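PDB 3LZA: putative SnoaL-like polyketide cyclase from Shewanella denitrificans, which is of unconfirmed function but, as a SnoaL-like member of the NTF2 clan, may act as a lyase or cyclase on a small organic substrate. Local coordinates for residues K30-D35 and I48-I53; V37-T42 and L122-D127; V81-N86 and G109-K114; I103-P108 and S135-S140. All coordinates share one frame; numbering follows the deposited sequence. Where two conformers were deposited one is given.

Contact 1 (K30-D35 and I48-I53); sequences KYYNRD and IGTRSI
Ile-53 lies over one face of the Tyr-32 ring. Its CD1 stands 4.3 Å from the centroid of that ring and close to the normal, a CH-pi contact offset toward the rim, while Ile-53 CG2 presses on the phenol end, 3.4 Å from Tyr-32 CZ. With CG beside its own backbone N and anti to the carbonyl carbon (chi1 -56°), Tyr-32 turns its ring along the first turn of the helix, where it reaches Ile-53. Nearer the backbone, Tyr-32 CB rests against Thr-50 OG1 at 3.2 Å. The backbones join at the Asn-33 carbonyl: Thr-50 N donates to Asn-33 O at 3.3 Å, coming from well above the carbonyl plane, and the CA of Gly-49 adds a C-H...O contact of 3.4 Å to Asn-33 O. Gly-49, the N-cap residue, has a positive phi of 87°, and a CB there would run into Arg-34 O. The loop is shaped by an Asx turn in which Asp-35 N donates to Asn-33 OD1 at 2.7 Å, in the carbonyl plane. Further out, the Tyr-32 hydroxyl pairs with that of Tyr-16, Tyr-32 O with Arg-121, and Gly-49 bonds to the backbone of Ser-36. An Asx-turn loop thus meets the N-terminal turn of helix 50-61, one of the helices packed against the curved sheet of this NTF2-like fold.

Contact 2 (V37-T42 and L122-D127); sequences VFYDKT and LTEQVD
Phe-38 and Gln-125 run side by side, and the amide covers one face of the ring. Gln-125 CG is anti to the backbone N (chi1 173°) and the chain stays extended beyond it, which carries OE1 to 3.3 Å from Phe-38 CE2; ring and amide planes are 35° apart. Among the polar groups, Gln-125 NE2 donates to Asp-127 OD1 at 2.9 Å on the syn side of the carboxylate, while Gln-125 OE1 is bonded to the hydroxyl of Tyr-16. Asp-127 OD1 also pairs with Thr-111 OG1. Replacing Gln-125 by a leucine would probably cost the Tyr-16 hydroxyl one partner and Asp-127 OD1 one of its bonds, and partly uncover the Phe-38 face. A water donates to Asp-40 OD2 at 2.9 Å and lies at the edge of the Phe-38 ring, close to Asp-127 as well; Asp-40 OD2 is also held by Tyr-131. Backbone bonds make a parallel ladder, with strands 37-40 and 124-127 inclined by 12°, inside the mixed sheet of the NTF2-like fold. Val-37 and Tyr-39 each give and accept one rung, as in Tyr-39 N to Gln-125 O at 2.9 Å, and Lys-41 N ends the series on Asp-127 O at 3.0 Å. At the start, Thr-123 and Glu-124 form a classic beta bulge opposite Lys-114. Apolar contact marks the other face, where Tyr-39 CD2 meets Val-126 CG1 at 4.1 Å beside the Glu-124 carboxylate, and the Tyr-39 ring has a cation-pi partner in Lys-46.

Contact 3 (V81-N86 and G109-K114); sequences VVMIGN and GVTTLK
Peptide units are the flat groups that join Val-81 to Leu-113, Met-83 to Thr-111 and Gly-85 to Gly-109; no aromatic ring takes part. Each of these pairs exchanges two backbone hydrogen bonds, for example Val-81 N to Leu-113 O at 2.8 Å and Thr-111 N to Met-83 O at 3.0 Å. The antiparallel strands cross at 164°. On the face bearing Val-81, Met-83, Thr-111 and Leu-113, Met-83, present as selenomethionine, bends at its last torsion (chi3 -70°). The bend swings CE over the neighbouring strand, to 3.3 Å from Leu-113 CD1, tighter than usual for two carbons, and to 3.9 Å from Thr-111 CG2. Ala-13, Tyr-16 and Ile-17 of helix 8-21 pack on this face. The other face carries two non-hydrogen-bonded pairs whose side chains lie alongside each other: Val-82 CG2 is 4.0 Å from Thr-112 CG2, and Ile-84 CG1 is 4.2 Å from Val-110 CG2. Here Ile-84 of the second subunit packs on both Ile-84 and Val-110. The two faces are therefore mainly hydrocarbon; helix 8-21 packs on one and the second subunit on part of the other, with residues of strand 66-77 joining on each. A buried polar group on the helix side, Thr-111 OG1, is bonded to the hydroxyl of Tyr-87, consistent with a buried polar cluster beside the apolar Met-83 and Leu-113 side chains.

Contact 4 (I103-P108 and S135-S140); sequences IDIAIP and SDQLQS
Gln-137 clasps the backbone of Ala-106 with both ends of its amide. Ala-106 N donates to Gln-137 OE1 at 2.8 Å, in the carbonyl plane and on a lone pair, and Gln-137 NE2 returns a bond of 2.8 Å to Ala-106 O. The chain reaches the strand because it is extended beyond CG (chi2 170°). Beside this clasp the packing is apolar: Leu-138 CD2 sits 3.8 Å from Ile-103 CG2 and 3.9 Å from Ile-105 CG2. An alanine in place of Gln-137 would probably leave the N and O of Ala-106 without these partners and open a gap over Ile-105. The opposite margin is looser and wetter. A water donates to Asp-104 O at 2.8 Å and, weakly, to Gln-137 OE1, and the exposed Ser-140 folds its OG back to Gln-137 O rather than reaching the strand. The axes of strand 103-108 and helix 135-139 run nearly antiparallel, 8.4 Å apart. Met-134, earlier in the same helix, packs on Ile-105 and Ile-107, while strand 80-93 pairs with the strand through Tyr-87, Leu-89 and Gly-91, so that the C-terminal helix 131-139 lies against the N-terminal half of strand 102-115.

Overall arrangement
From the N terminus, contact 1 closes first, a short loop through strands 37-40 and 45-48 that brings the start of helix 50-61 back to the 30-35 loop. Contact 2 crosses it and spans 79 intervening residues, drawing the last strand, 122-129, alongside 37-40. Nested inside that span, contact 3 closes the hairpin of strands 80-93 and 102-115, next to 122-129 in the sheet. Contact 4 crosses both contacts 2 and 3, returning the C-terminal helix to strand 102-115. Each contact touches the next, from 1 to 4, while contacts 1 and 4 do not touch and lie on opposite sides of the centre of the chain, their nearest atoms about 17 Å apart.

Contact 1 (K30-D35 and I48-I53)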
loop_
_atom_site.group_PDB
_atom_site.type_symbol
_atom_site.label_atom_id
_atom_site.label_comp_id
_atom_site.label_asym_id
_atom_site.label_seq_id
_atom_site.Cartn_x
_atom_site.Cartn_y
_atom_site.Cartn_z
ATOM N N LYS A 30 13.250 20.190 -5.036
ATOM C CA LYS A 30 13.095 20.752 -3.676
ATOM C C LYS A 30 12.693 19.731 -2.588
ATOM O O LYS A 30 12.962 19.955 -1.377
ATOM C CB LYS A 30 12.050 21.905 -3.622
ATOM C CG LYS A 30 12.244 23.115 -4.550
ATOM C CD LYS A 30 13.674 23.645 -4.627
ATOM C CE LYS A 30 13.790 24.776 -5.670
ATOM N NZ LYS A 30 14.278 24.245 -7.012
ATOM N N TYR A 31 12.026 18.646 -2.981
ATOM C CA TYR A 31 11.613 17.614 -2.019
ATOM C C TYR A 31 12.661 16.554 -1.728
ATOM O O TYR A 31 12.478 15.772 -0.803
ATOM C CB TYR A 31 10.343 16.910 -2.487
ATOM C CG TYR A 31 9.129 17.798 -2.529
ATOM C CD1 TYR A 31 8.322 17.976 -1.399
ATOM C CD2 TYR A 31 8.775 18.439 -3.692
ATOM C CE1 TYR A 31 7.166 18.784 -1.462
ATOM C CE2 TYR A 31 7.637 19.262 -3.772
ATOM C CZ TYR A 31 6.845 19.429 -2.652
ATOM O OH TYR A 31 5.732 20.219 -2.765
ATOM N N TYR A 32 13.703 16.470 -2.551
ATOM C CA TYR A 32 14.747 15.473 -2.392
ATOM C C TYR A 32 16.046 15.986 -1.771
ATOM O O TYR A 32 16.486 17.131 -1.997
ATOM C CB TYR A 32 15.119 14.842 -3.749
ATOM C CG TYR A 32 14.015 14.199 -4.544
ATOM C CD1 TYR A 32 13.085 13.362 -3.948
ATOM C CD2 TYR A 32 13.980 14.332 -5.938
ATOM C CE1 TYR A 32 12.093 12.760 -4.675
ATOM C CE2 TYR A 32 12.983 13.733 -6.690
ATOM C CZ TYR A 32 12.042 12.920 -6.055
ATOM O OH TYR A 32 11.043 12.302 -6.799
ATOM N N ASN A 33 16.663 15.116 -0.973
ATOM C CA ASN A 33 18.056 15.269 -0.543
ATOM C C ASN A 33 18.889 14.075 -1.063
ATOM O O ASN A 33 18.367 13.225 -1.763
ATOM C CB ASN A 33 18.133 15.350 0.972
ATOM C CG ASN A 33 17.509 14.140 1.655
ATOM O OD1 ASN A 33 17.912 12.997 1.429
ATOM N ND2 ASN A 33 16.516 14.391 2.513
ATOM N N ARG A 34 20.171 14.024 -0.727
ATOM C CA ARG A 34 21.040 12.920 -1.173
ATOM C C ARG A 34 20.605 11.529 -0.671
ATOM O O ARG A 34 21.000 10.533 -1.234
ATOM C CB ARG A 34 22.509 13.185 -0.738
ATOM C CG ARG A 34 22.739 12.895 0.773
ATOM C CD ARG A 34 24.192 12.859 1.211
ATOM N NE ARG A 34 24.886 14.093 0.863
ATOM C CZ ARG A 34 24.906 15.218 1.598
ATOM N NH1 ARG A 34 24.238 15.307 2.751
ATOM N NH2 ARG A 34 25.619 16.266 1.178
ATOM N N ASP A 35 19.816 11.467 0.393
ATOM C CA ASP A 35 19.419 10.204 1.015
ATOM C C ASP A 35 17.994 9.764 0.708
ATOM O O ASP A 35 17.546 8.741 1.224
ATOM C CB ASP A 35 19.619 10.336 2.498
ATOM C CG ASP A 35 21.051 10.718 2.823
ATOM O OD1 ASP A 35 21.956 10.153 2.143
ATOM O OD2 ASP A 35 21.248 11.596 3.674
ATOM N N ILE A 48 18.186 6.496 -5.626
ATOM C CA ILE A 48 18.560 7.139 -4.374
ATOM C C ILE A 48 19.235 8.482 -4.601
ATOM O O ILE A 48 20.219 8.582 -5.321
ATOM C CB ILE A 48 19.488 6.213 -3.526
ATOM C CG1 ILE A 48 18.801 4.849 -3.270
ATOM C CG2 ILE A 48 19.795 6.895 -2.196
ATOM C CD1 ILE A 48 19.691 3.776 -2.805
ATOM N N GLY A 49 18.723 9.514 -3.933
ATOM C CA GLY A 49 19.267 10.869 -4.036
ATOM C C GLY A 49 18.682 11.683 -5.190
ATOM O O GLY A 49 18.247 11.129 -6.180
ATOM N N THR A 50 18.659 13.003 -5.010
ATOM C CA THR A 50 18.158 13.977 -5.990
ATOM C C THR A 50 18.621 13.675 -7.406
ATOM O O THR A 50 17.823 13.506 -8.326
ATOM C CB THR A 50 18.578 15.420 -5.582
ATOM O OG1 THR A 50 18.231 15.629 -4.219
ATOM C CG2 THR A 50 17.876 16.451 -6.446
ATOM N N ARG A 51 19.919 13.598 -7.594
ATOM C CA ARG A 51 20.440 13.438 -8.946
ATOM C C ARG A 51 20.013 12.118 -9.629
ATOM O O ARG A 51 19.664 12.131 -10.797
ATOM C CB ARG A 51 21.944 13.570 -8.926
ATOM C CG ARG A 51 22.447 14.984 -8.664
ATOM C CD ARG A 51 23.925 15.088 -8.954
ATOM N NE ARG A 51 24.470 16.427 -8.720
ATOM C CZ ARG A 51 25.654 16.859 -9.158
ATOM N NH1 ARG A 51 26.472 16.071 -9.873
ATOM N NH2 ARG A 51 26.031 18.101 -8.871
ATOM N N SER A 52 20.073 10.993 -8.922
ATOM C CA SER A 52 19.718 9.700 -9.537
ATOM C C SER A 52 18.231 9.584 -9.791
ATOM O O SER A 52 17.838 8.976 -10.787
ATOM C CB SER A 52 20.143 8.511 -8.664
ATOM O OG SER A 52 21.573 8.491 -8.546
ATOM N N ILE A 53 17.412 10.162 -8.899
ATOM C CA ILE A 53 15.930 10.015 -9.009
ATOM C C ILE A 53 15.478 10.891 -10.187
ATOM O O ILE A 53 14.699 10.438 -11.054
ATOM C CB ILE A 53 15.204 10.422 -7.715
ATOM C CG1 ILE A 53 15.458 9.391 -6.610
ATOM C CG2 ILE A 53 13.699 10.566 -7.945
ATOM C CD1 ILE A 53 15.057 9.783 -5.173
#

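Contact 2 (V37-T42 and L122-D127)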
loop_
_atom_site.group_PDB
_atom_site.type_symbol
_atom_site.label_atom_id
_atom_site.label_comp_id
_atom_site.label_asym_id
_atom_site.label_seq_id
_atom_site.Cartn_x
_atom_site.Cartn_y
_atom_site.Cartn_z
ATOM N N VAL A 37 14.950 7.992 -0.964
ATOM C CA VAL A 37 14.798 6.710 -1.645
ATOM C C VAL A 37 13.476 6.651 -2.361
ATOM O O VAL A 37 12.443 6.949 -1.770
ATOM C CB VAL A 37 14.948 5.526 -0.624
ATOM C CG1 VAL A 37 14.739 4.187 -1.308
ATOM C CG2 VAL A 37 16.359 5.593 0.096
ATOM N N PHE A 38 13.539 6.301 -3.657
ATOM C CA PHE A 38 12.387 6.038 -4.542
ATOM C C PHE A 38 12.422 4.556 -4.834
ATOM O O PHE A 38 13.226 4.106 -5.624
ATOM C CB PHE A 38 12.510 6.846 -5.869
ATOM C CG PHE A 38 11.246 6.925 -6.669
ATOM C CD1 PHE A 38 10.519 5.796 -6.991
ATOM C CD2 PHE A 38 10.776 8.171 -7.128
ATOM C CE1 PHE A 38 9.326 5.890 -7.744
ATOM C CE2 PHE A 38 9.581 8.256 -7.889
ATOM C CZ PHE A 38 8.872 7.118 -8.172
ATOM N N TYR A 39 11.530 3.815 -4.163
ATOM C CA TYR A 39 11.488 2.385 -4.152
ATOM C C TYR A 39 10.203 1.872 -4.814
ATOM O O TYR A 39 9.116 2.105 -4.320
ATOM C CB TYR A 39 11.544 1.893 -2.698
ATOM C CG TYR A 39 11.578 0.396 -2.445
ATOM C CD1 TYR A 39 12.134 -0.507 -3.351
ATOM C CD2 TYR A 39 11.092 -0.108 -1.262
ATOM C CE1 TYR A 39 12.192 -1.858 -3.064
ATOM C CE2 TYR A 39 11.110 -1.464 -0.983
ATOM C CZ TYR A 39 11.646 -2.328 -1.893
ATOM O OH TYR A 39 11.718 -3.647 -1.577
ATOM N N ASP A 40 10.342 1.128 -5.901
ATOM C CA ASP A 40 9.201 0.409 -6.429
ATOM C C ASP A 40 9.324 -1.027 -5.922
ATOM O O ASP A 40 10.126 -1.814 -6.478
ATOM C CB ASP A 40 9.159 0.420 -7.950
ATOM C CG ASP A 40 7.871 -0.194 -8.488
ATOM O OD1 ASP A 40 7.495 -1.287 -8.009
ATOM O OD2 ASP A 40 7.236 0.418 -9.360
ATOM N N LYS A 41 8.503 -1.384 -4.922
ATOM C CA LYS A 41 8.623 -2.688 -4.283
ATOM C C LYS A 41 8.200 -3.769 -5.215
ATOM O O LYS A 41 8.806 -4.836 -5.232
ATOM C CB LYS A 41 7.790 -2.783 -2.994
ATOM C CG LYS A 41 8.118 -4.055 -2.167
ATOM C CD LYS A 41 7.329 -4.077 -0.865
ATOM C CE LYS A 41 7.570 -5.313 0.066
ATOM N NZ LYS A 41 7.067 -4.981 1.497
ATOM N N THR A 42 7.155 -3.499 -6.003
ATOM C CA THR A 42 6.705 -4.480 -6.987
ATOM C C THR A 42 7.729 -4.802 -8.086
ATOM O O THR A 42 7.825 -5.964 -8.519
ATOM C CB THR A 42 5.314 -4.066 -7.593
ATOM O OG1 THR A 42 5.186 -2.637 -7.670
ATOM C CG2 THR A 42 4.192 -4.638 -6.738
ATOM N N LEU A 122 11.517 14.425 1.291
ATOM C CA LEU A 122 11.136 13.014 1.221
ATOM C C LEU A 122 12.228 12.078 1.762
ATOM O O LEU A 122 13.402 12.169 1.373
ATOM C CB LEU A 122 10.830 12.637 -0.234
ATOM C CG LEU A 122 10.321 11.222 -0.388
ATOM C CD1 LEU A 122 8.808 11.206 -0.119
ATOM C CD2 LEU A 122 10.688 10.689 -1.784
ATOM N N THR A 123 11.858 11.180 2.677
ATOM C CA THR A 123 12.778 10.173 3.194
ATOM C C THR A 123 12.662 8.946 2.279
ATOM O O THR A 123 13.660 8.414 1.761
ATOM C CB THR A 123 12.429 9.802 4.629
ATOM O OG1 THR A 123 12.794 10.907 5.463
ATOM C CG2 THR A 123 13.172 8.535 5.051
ATOM N N GLU A 124 11.414 8.533 2.041
ATOM C CA GLU A 124 11.147 7.344 1.196
ATOM C C GLU A 124 9.783 7.455 0.514
ATOM O O GLU A 124 8.793 7.809 1.167
ATOM C CB GLU A 124 11.157 6.081 2.047
ATOM C CG GLU A 124 11.044 4.750 1.222
ATOM C CD GLU A 124 11.015 3.457 2.042
ATOM O OE1 GLU A 124 10.687 3.463 3.255
ATOM O OE2 GLU A 124 11.289 2.398 1.440
ATOM N N GLN A 125 9.761 7.126 -0.769
ATOM C CA GLN A 125 8.567 6.868 -1.545
ATOM C C GLN A 125 8.549 5.366 -1.822
ATOM O O GLN A 125 9.576 4.814 -2.224
ATOM C CB GLN A 125 8.577 7.614 -2.892
ATOM C CG GLN A 125 7.406 7.219 -3.778
ATOM C CD GLN A 125 7.214 8.059 -5.046
ATOM O OE1 GLN A 125 7.842 9.090 -5.213
ATOM N NE2 GLN A 125 6.301 7.618 -5.937
ATOM N N VAL A 126 7.399 4.731 -1.604
ATOM C CA VAL A 126 7.226 3.323 -1.938
ATOM C C VAL A 126 6.036 3.164 -2.886
ATOM O O VAL A 126 4.915 3.589 -2.592
ATOM C CB VAL A 126 7.075 2.373 -0.745
ATOM C CG1 VAL A 126 7.103 0.905 -1.302
ATOM C CG2 VAL A 126 8.233 2.569 0.266
ATOM N N ASP A 127 6.313 2.576 -4.050
ATOM C CA ASP A 127 5.277 2.290 -5.026
ATOM C C ASP A 127 4.977 0.830 -5.036
ATOM O O ASP A 127 5.889 0.008 -5.005
ATOM C CB ASP A 127 5.666 2.728 -6.452
ATOM C CG ASP A 127 5.571 4.200 -6.684
ATOM O OD1 ASP A 127 5.083 4.985 -5.809
ATOM O OD2 ASP A 127 6.032 4.594 -7.772
HETATM O O HOH W 1 7.048 3.287 -9.549
#

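Contact 3 (V81-N86 and G109-K114)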
loop_
_atom_site.group_PDB
_atom_site.type_symbol
_atom_site.label_atom_id
_atom_site.label_comp_id
_atom_site.label_asym_id
_atom_site.label_seq_id
_atom_site.Cartn_x
_atom_site.Cartn_y
_atom_site.Cartn_z
ATOM N N VAL A 81 2.216 9.228 4.331
ATOM C CA VAL A 81 1.019 9.541 3.610
ATOM C C VAL A 81 0.779 8.382 2.661
ATOM O O VAL A 81 1.700 7.890 2.011
ATOM C CB VAL A 81 1.101 10.925 2.843
ATOM C CG1 VAL A 81 -0.222 11.236 2.082
ATOM C CG2 VAL A 81 1.387 12.087 3.810
ATOM N N VAL A 82 -0.474 7.939 2.585
ATOM C CA VAL A 82 -0.809 6.773 1.738
ATOM C C VAL A 82 -1.835 7.182 0.695
ATOM O O VAL A 82 -2.850 7.783 1.026
ATOM C CB VAL A 82 -1.418 5.592 2.606
ATOM C CG1 VAL A 82 -1.770 4.371 1.732
ATOM C CG2 VAL A 82 -0.458 5.182 3.672
HETATM N N MSE A 83 -1.593 6.805 -0.550
HETATM C CA MSE A 83 -2.437 7.222 -1.655
HETATM C C MSE A 83 -2.803 6.020 -2.523
HETATM O O MSE A 83 -1.938 5.300 -2.962
HETATM C CB MSE A 83 -1.657 8.280 -2.466
HETATM C CG MSE A 83 -1.497 9.559 -1.707
HETATM SE SE MSE A 83 -0.260 10.748 -2.585
HETATM C CE MSE A 83 1.287 9.765 -2.251
ATOM N N ILE A 84 -4.109 5.775 -2.681
ATOM C CA ILE A 84 -4.647 4.655 -3.451
ATOM C C ILE A 84 -5.303 5.186 -4.713
ATOM O O ILE A 84 -6.073 6.127 -4.662
ATOM C CB ILE A 84 -5.720 3.881 -2.644
ATOM C CG1 ILE A 84 -5.144 3.366 -1.324
ATOM C CG2 ILE A 84 -6.336 2.735 -3.486
ATOM C CD1 ILE A 84 -6.156 3.178 -0.268
ATOM N N GLY A 85 -4.967 4.601 -5.859
ATOM C CA GLY A 85 -5.564 5.030 -7.096
ATOM C C GLY A 85 -5.051 4.325 -8.329
ATOM O O GLY A 85 -4.774 3.129 -8.314
ATOM N N ASN A 86 -4.969 5.085 -9.414
ATOM C CA ASN A 86 -4.391 4.590 -10.652
ATOM C C ASN A 86 -3.578 5.669 -11.365
ATOM O O ASN A 86 -3.899 6.877 -11.342
ATOM C CB ASN A 86 -5.429 3.931 -11.564
ATOM C CG ASN A 86 -6.259 4.909 -12.316
ATOM O OD1 ASN A 86 -5.810 5.496 -13.337
ATOM N ND2 ASN A 86 -7.495 5.085 -11.868
ATOM N N GLY A 109 -2.420 1.384 -8.511
ATOM C CA GLY A 109 -1.271 1.365 -7.690
ATOM C C GLY A 109 -1.530 1.999 -6.332
ATOM O O GLY A 109 -2.543 2.693 -6.113
ATOM N N VAL A 110 -0.648 1.670 -5.417
ATOM C CA VAL A 110 -0.600 2.328 -4.071
ATOM C C VAL A 110 0.781 2.955 -3.879
ATOM O O VAL A 110 1.770 2.271 -4.040
ATOM C CB VAL A 110 -0.924 1.316 -2.935
ATOM C CG1 VAL A 110 -0.835 1.940 -1.565
ATOM C CG2 VAL A 110 -2.365 0.793 -3.118
ATOM N N THR A 111 0.816 4.242 -3.533
ATOM C CA THR A 111 2.060 4.993 -3.290
ATOM C C THR A 111 2.075 5.499 -1.831
ATOM O O THR A 111 1.103 6.142 -1.378
ATOM C CB THR A 111 2.182 6.180 -4.362
ATOM O OG1 THR A 111 2.322 5.580 -5.656
ATOM C CG2 THR A 111 3.392 7.078 -4.094
ATOM N N THR A 112 3.161 5.245 -1.082
ATOM C CA THR A 112 3.387 5.926 0.199
ATOM C C THR A 112 4.532 6.923 0.079
ATOM O O THR A 112 5.494 6.681 -0.651
ATOM C CB THR A 112 3.674 4.919 1.378
ATOM O OG1 THR A 112 4.947 4.293 1.209
ATOM C CG2 THR A 112 2.576 3.830 1.399
ATOM N N LEU A 113 4.386 8.053 0.769
ATOM C CA LEU A 113 5.393 9.055 0.900
ATOM C C LEU A 113 5.642 9.293 2.383
ATOM O O LEU A 113 4.713 9.481 3.147
ATOM C CB LEU A 113 4.968 10.342 0.164
ATOM C CG LEU A 113 4.645 10.237 -1.331
ATOM C CD1 LEU A 113 4.041 11.560 -1.855
ATOM C CD2 LEU A 113 5.880 9.875 -2.174
ATOM N N LYS A 114 6.902 9.244 2.789
ATOM C CA LYS A 114 7.282 9.574 4.131
ATOM C C LYS A 114 8.238 10.752 4.105
ATOM O O LYS A 114 9.364 10.629 3.597
ATOM C CB LYS A 114 7.913 8.360 4.835
ATOM C CG LYS A 114 8.390 8.681 6.266
ATOM C CD LYS A 114 8.845 7.448 7.003
ATOM C CE LYS A 114 10.066 6.823 6.387
ATOM N NZ LYS A 114 10.613 5.744 7.287
#

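Contact 4 (I103-P108 and S135-S140)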
loop_
_atom_site.group_PDB
_atom_site.type_symbol
_atom_site.label_atom_id
_atom_site.label_comp_id
_atom_site.label_asym_id
_atom_site.label_seq_id
_atom_site.Cartn_x
_atom_site.Cartn_y
_atom_site.Cartn_z
ATOM N N ILE A 103 0.983 4.575 -26.822
ATOM C CA ILE A 103 0.323 3.644 -25.912
ATOM C C ILE A 103 -0.493 4.430 -24.917
ATOM O O ILE A 103 -0.245 5.611 -24.715
ATOM C CB ILE A 103 1.280 2.628 -25.221
ATOM C CG1 ILE A 103 2.421 3.274 -24.479
ATOM C CG2 ILE A 103 1.879 1.684 -26.266
ATOM C CD1 ILE A 103 2.051 3.846 -23.105
ATOM N N ASP A 104 -1.477 3.775 -24.327
ATOM C CA ASP A 104 -2.321 4.417 -23.317
ATOM C C ASP A 104 -2.654 3.372 -22.236
ATOM O O ASP A 104 -3.287 2.347 -22.530
ATOM C CB ASP A 104 -3.603 4.926 -24.033
ATOM C CG ASP A 104 -4.356 6.027 -23.225
ATOM O OD1 ASP A 104 -5.035 5.691 -22.233
ATOM O OD2 ASP A 104 -4.342 7.216 -23.617
ATOM N N ILE A 105 -2.265 3.626 -20.998
ATOM C CA ILE A 105 -2.398 2.618 -19.938
ATOM C C ILE A 105 -2.925 3.257 -18.658
ATOM O O ILE A 105 -2.744 4.458 -18.438
ATOM C CB ILE A 105 -1.066 1.883 -19.649
ATOM C CG1 ILE A 105 0.058 2.885 -19.356
ATOM C CG2 ILE A 105 -0.739 0.921 -20.802
ATOM C CD1 ILE A 105 1.503 2.310 -19.214
ATOM N N ALA A 106 -3.629 2.459 -17.849
ATOM C CA ALA A 106 -4.216 2.930 -16.588
ATOM C C ALA A 106 -3.863 1.840 -15.608
ATOM O O ALA A 106 -4.446 0.759 -15.689
ATOM C CB ALA A 106 -5.732 3.092 -16.692
ATOM N N ILE A 107 -2.892 2.145 -14.730
ATOM C CA ILE A 107 -2.238 1.186 -13.828
ATOM C C ILE A 107 -2.689 1.371 -12.377
ATOM O O ILE A 107 -2.356 2.382 -11.768
ATOM C CB ILE A 107 -0.682 1.384 -13.846
ATOM C CG1 ILE A 107 -0.127 1.518 -15.266
ATOM C CG2 ILE A 107 0.038 0.214 -13.145
ATOM C CD1 ILE A 107 1.379 1.554 -15.299
ATOM N N PRO A 108 -3.406 0.388 -11.796
ATOM C CA PRO A 108 -3.718 0.528 -10.363
ATOM C C PRO A 108 -2.450 0.581 -9.548
ATOM O O PRO A 108 -1.505 -0.135 -9.837
ATOM C CB PRO A 108 -4.416 -0.784 -10.053
ATOM C CG PRO A 108 -5.138 -1.081 -11.350
ATOM C CD PRO A 108 -4.152 -0.718 -12.400
ATOM N N SER A 135 0.609 -5.013 -18.339
ATOM C CA SER A 135 0.963 -5.987 -19.356
ATOM C C SER A 135 -0.249 -6.382 -20.167
ATOM O O SER A 135 -0.154 -6.441 -21.383
ATOM C CB SER A 135 1.565 -7.247 -18.736
ATOM O OG SER A 135 2.036 -8.108 -19.761
ATOM N N ASP A 136 -1.369 -6.674 -19.495
ATOM C CA ASP A 136 -2.605 -7.054 -20.186
ATOM C C ASP A 136 -3.043 -5.962 -21.189
ATOM O O ASP A 136 -3.476 -6.247 -22.308
ATOM C CB ASP A 136 -3.759 -7.275 -19.185
ATOM C CG ASP A 136 -3.589 -8.529 -18.302
ATOM O OD1 ASP A 136 -2.846 -9.482 -18.660
ATOM O OD2 ASP A 136 -4.243 -8.567 -17.247
ATOM N N GLN A 137 -3.030 -4.728 -20.741
ATOM C CA GLN A 137 -3.388 -3.585 -21.597
ATOM C C GLN A 137 -2.436 -3.425 -22.791
ATOM O O GLN A 137 -2.878 -3.281 -23.946
ATOM C CB GLN A 137 -3.441 -2.279 -20.769
ATOM C CG GLN A 137 -4.654 -2.104 -19.840
ATOM C CD GLN A 137 -4.522 -0.932 -18.910
ATOM O OE1 GLN A 137 -3.904 0.063 -19.255
ATOM N NE2 GLN A 137 -5.112 -1.029 -17.697
ATOM N N LEU A 138 -1.136 -3.457 -22.533
ATOM C CA LEU A 138 -0.146 -3.407 -23.620
ATOM C C LEU A 138 -0.241 -4.549 -24.642
ATOM O O LEU A 138 -0.005 -4.314 -25.833
ATOM C CB LEU A 138 1.285 -3.290 -23.057
ATOM C CG LEU A 138 1.682 -1.990 -22.368
ATOM C CD1 LEU A 138 3.025 -2.070 -21.756
ATOM C CD2 LEU A 138 1.664 -0.824 -23.378
ATOM N N GLN A 139 -0.611 -5.774 -24.223
ATOM C CA GLN A 139 -0.780 -6.901 -25.178
ATOM C C GLN A 139 -1.849 -6.624 -26.239
ATOM O O GLN A 139 -1.748 -7.135 -27.345
ATOM C CB GLN A 139 -1.138 -8.203 -24.460
ATOM C CG GLN A 139 -0.008 -8.831 -23.700
ATOM C CD GLN A 139 -0.475 -9.980 -22.807
ATOM O OE1 GLN A 139 -1.347 -10.769 -23.183
ATOM N NE2 GLN A 139 0.090 -10.053 -21.606
ATOM N N SER A 140 -2.880 -5.850 -25.882
ATOM C CA SER A 140 -3.955 -5.468 -26.811
ATOM C C SER A 140 -3.609 -4.272 -27.713
ATOM O O SER A 140 -4.352 -3.972 -28.665
ATOM C CB SER A 140 -5.266 -5.179 -26.045
ATOM O OG SER A 140 -5.223 -3.997 -25.223
HETATM O O HOH W 2 -5.686 0.945 -21.900
#